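Local coordinates for alanine racemase (Oenococcus oeni PSU-1, PDB 3HUR), which belongs to the alanine racemase family, pairing an N-terminal TIM-barrel domain with a C-terminal domain rich in beta strands, at residues F166-E174 / N233-M241. Sequence-based numbering, arbitrary orientation.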
loop_
_atom_site.group_PDB
_atom_site.type_symbol
_atom_site.label_atom_id
_atom_site.label_comp_id
_atom_site.label_asym_id
_atom_site.label_seq_id
_atom_site.Cartn_x
_atom_site.Cartn_y
_atom_site.Cartn_z
ATOM N N PHE A 166 -33.972 -1.110 9.367
ATOM C CA PHE A 166 -33.924 0.216 8.810
ATOM C C PHE A 166 -32.515 0.523 8.319
ATOM O O PHE A 166 -31.592 0.521 9.086
ATOM C CB PHE A 166 -34.385 1.226 9.886
ATOM C CG PHE A 166 -35.813 0.990 10.331
ATOM C CD1 PHE A 166 -36.886 1.456 9.567
ATOM C CD2 PHE A 166 -36.100 0.238 11.454
ATOM C CE1 PHE A 166 -38.216 1.178 9.933
ATOM C CE2 PHE A 166 -37.421 -0.011 11.830
ATOM C CZ PHE A 166 -38.478 0.470 11.065
ATOM N N ALA A 167 -32.378 0.802 7.030
ATOM C CA ALA A 167 -31.109 1.146 6.430
ATOM C C ALA A 167 -30.508 2.454 6.901
ATOM O O ALA A 167 -29.290 2.603 6.892
ATOM C CB ALA A 167 -31.250 1.186 4.947
ATOM N N THR A 168 -31.305 3.425 7.307
ATOM C CA THR A 168 -30.727 4.735 7.504
ATOM C C THR A 168 -30.773 5.180 8.956
ATOM O O THR A 168 -30.634 6.372 9.271
ATOM C CB THR A 168 -31.375 5.763 6.564
ATOM O OG1 THR A 168 -32.771 5.806 6.823
ATOM C CG2 THR A 168 -31.112 5.388 5.057
ATOM N N ALA A 169 -30.911 4.220 9.855
ATOM C CA ALA A 169 -30.839 4.523 11.274
ATOM C C ALA A 169 -29.426 4.998 11.680
ATOM O O ALA A 169 -29.306 5.794 12.595
ATOM C CB ALA A 169 -31.270 3.305 12.099
ATOM N N ASP A 170 -28.383 4.518 10.986
ATOM C CA ASP A 170 -26.964 4.874 11.260
ATOM C C ASP A 170 -26.420 6.057 10.447
ATOM O O ASP A 170 -25.235 6.419 10.588
ATOM C CB ASP A 170 -26.035 3.669 11.026
ATOM C CG ASP A 170 -25.899 3.272 9.528
ATOM O OD1 ASP A 170 -26.647 3.788 8.663
ATOM O OD2 ASP A 170 -25.040 2.407 9.220
ATOM N N GLU A 171 -27.266 6.623 9.580
ATOM C CA GLU A 171 -26.952 7.846 8.844
ATOM C C GLU A 171 -27.595 9.048 9.544
ATOM O O GLU A 171 -28.585 8.908 10.265
ATOM C CB GLU A 171 -27.423 7.724 7.394
ATOM C CG GLU A 171 -26.626 6.709 6.585
ATOM C CD GLU A 171 -27.205 6.448 5.192
ATOM O OE1 GLU A 171 -27.888 7.354 4.653
ATOM O OE2 GLU A 171 -26.976 5.341 4.634
ATOM N N ALA A 172 -27.004 10.225 9.340
ATOM C CA ALA A 172 -27.503 11.516 9.882
ATOM C C ALA A 172 -28.190 12.355 8.799
ATOM O O ALA A 172 -27.846 12.250 7.611
ATOM C CB ALA A 172 -26.330 12.321 10.466
ATOM N N GLY A 173 -29.158 13.184 9.204
ATOM C CA GLY A 173 -29.728 14.192 8.286
ATOM C C GLY A 173 -31.245 14.190 8.098
ATOM O O GLY A 173 -32.000 13.663 8.919
ATOM N N GLU A 174 -31.677 14.809 7.004
ATOM C CA GLU A 174 -33.084 15.042 6.728
ATOM C C GLU A 174 -33.573 14.043 5.673
ATOM O O GLU A 174 -34.676 13.484 5.802
ATOM C CB GLU A 174 -33.287 16.505 6.244
ATOM C CG GLU A 174 -34.490 17.268 6.875
ATOM C CD GLU A 174 -34.313 17.610 8.379
ATOM O OE1 GLU A 174 -33.186 17.481 8.925
ATOM O OE2 GLU A 174 -35.317 18.017 9.021
ATOM N N ASN A 233 -18.536 2.687 17.462
ATOM C CA ASN A 233 -19.573 3.545 16.915
ATOM C C ASN A 233 -20.035 3.088 15.550
ATOM O O ASN A 233 -19.376 3.324 14.569
ATOM C CB ASN A 233 -19.059 4.982 16.795
ATOM C CG ASN A 233 -20.189 5.995 16.653
ATOM O OD1 ASN A 233 -20.159 7.056 17.290
ATOM N ND2 ASN A 233 -21.210 5.652 15.865
ATOM N N VAL A 234 -21.207 2.484 15.484
ATOM C CA VAL A 234 -21.807 2.031 14.204
ATOM C C VAL A 234 -22.072 3.095 13.070
ATOM O O VAL A 234 -22.194 2.742 11.901
ATOM C CB VAL A 234 -23.094 1.240 14.556
ATOM C CG1 VAL A 234 -24.014 0.999 13.327
ATOM C CG2 VAL A 234 -22.670 -0.089 15.206
ATOM N N SER A 235 -22.119 4.379 13.415
ATOM C CA SER A 235 -22.447 5.464 12.460
ATOM C C SER A 235 -21.277 5.992 11.613
ATOM O O SER A 235 -21.467 6.910 10.810
ATOM C CB SER A 235 -23.030 6.643 13.235
ATOM O OG SER A 235 -22.019 7.308 13.967
ATOM N N ASN A 236 -20.087 5.397 11.786
ATOM C CA ASN A 236 -18.795 5.898 11.257
ATOM C C ASN A 236 -18.604 7.406 11.258
ATOM O O ASN A 236 -18.482 8.027 10.225
ATOM C CB ASN A 236 -18.351 5.225 9.928
ATOM C CG ASN A 236 -19.243 5.527 8.745
ATOM O OD1 ASN A 236 -19.935 4.631 8.231
ATOM N ND2 ASN A 236 -19.181 6.766 8.243
ATOM N N GLY A 237 -18.573 7.989 12.445
ATOM C CA GLY A 237 -18.385 9.436 12.584
ATOM C C GLY A 237 -19.658 10.286 12.643
ATOM O O GLY A 237 -19.743 11.215 13.461
ATOM N N GLU A 238 -20.657 9.938 11.823
ATOM C CA GLU A 238 -21.875 10.744 11.648
ATOM C C GLU A 238 -22.641 11.144 12.915
ATOM O O GLU A 238 -22.966 12.311 13.067
ATOM C CB GLU A 238 -22.795 10.088 10.615
ATOM C CG GLU A 238 -22.081 9.932 9.253
ATOM C CD GLU A 238 -23.008 9.744 8.059
ATOM O OE1 GLU A 238 -22.496 9.296 7.007
ATOM O OE2 GLU A 238 -24.231 10.045 8.147
ATOM N N LEU A 239 -22.902 10.221 13.832
ATOM C CA LEU A 239 -23.695 10.522 15.030
ATOM C C LEU A 239 -22.892 10.277 16.276
ATOM O O LEU A 239 -21.958 9.493 16.244
ATOM C CB LEU A 239 -24.952 9.646 15.085
ATOM C CG LEU A 239 -25.830 9.659 13.834
ATOM C CD1 LEU A 239 -26.835 8.520 13.853
ATOM C CD2 LEU A 239 -26.504 11.022 13.692
ATOM N N LYS A 240 -23.269 10.912 17.382
ATOM C CA LYS A 240 -22.547 10.775 18.637
ATOM C C LYS A 240 -23.275 9.769 19.500
ATOM O O LYS A 240 -24.498 9.762 19.539
ATOM C CB LYS A 240 -22.461 12.122 19.372
ATOM N N MET A 241 -22.544 8.920 20.214
ATOM C CA MET A 241 -23.202 7.899 21.030
ATOM C C MET A 241 -24.007 8.591 22.146
ATOM O O MET A 241 -23.596 9.617 22.660
ATOM C CB MET A 241 -22.176 6.856 21.561
ATOM C CG MET A 241 -21.603 5.959 20.438
ATOM S SD MET A 241 -22.748 4.721 19.765
ATOM C CE MET A 241 -22.935 3.888 21.326
#
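D170 and S235 bring two irregular loops together, their CA atoms 4.7 Å apart, and a type I beta turn from N233 to N236 shapes the second loop there. Further along, A172 faces E238. One hydrogen bond joins the loops: A172 N donates to E238 OE2 at 3.0 Å, with an N-H...O angle of 163°. The amide meets OE2 nearly head-on from beyond the CD-OE2 bond. The chain of E238 runs extended, with CG anti to its carbonyl carbon (chi1 -59°). OE2 also lies 3.6 Å from E171 CA. Beside this bond, L239 covers the same loop with its two methyls. CD2 packs on A172 CB at 3.5 Å, while CD1 lies near the carbonyl oxygens of A169 and E171. At D170, the carbonyl oxygen lies 3.5 Å from both S235 CA and S235 CB, and D170 CB touches V234 CG1. S235 OG accepts a hydrogen bond from L239 N at 3.0 Å, which ties the turn to the leucine. The first loop leads from strand 157-163 to helix 174-191; A169 and D170 also rest on A207 of helix 206-211. The second leads toward strand 251-263. The contact therefore links two loops of one chain through a single carboxylate-to-amide bond and a small apolar patch. The carboxylates of D170 and E171 do not touch that of E238, though like charges this near would probably disfavour one another; the A172 amide probably offsets part of this at OE2.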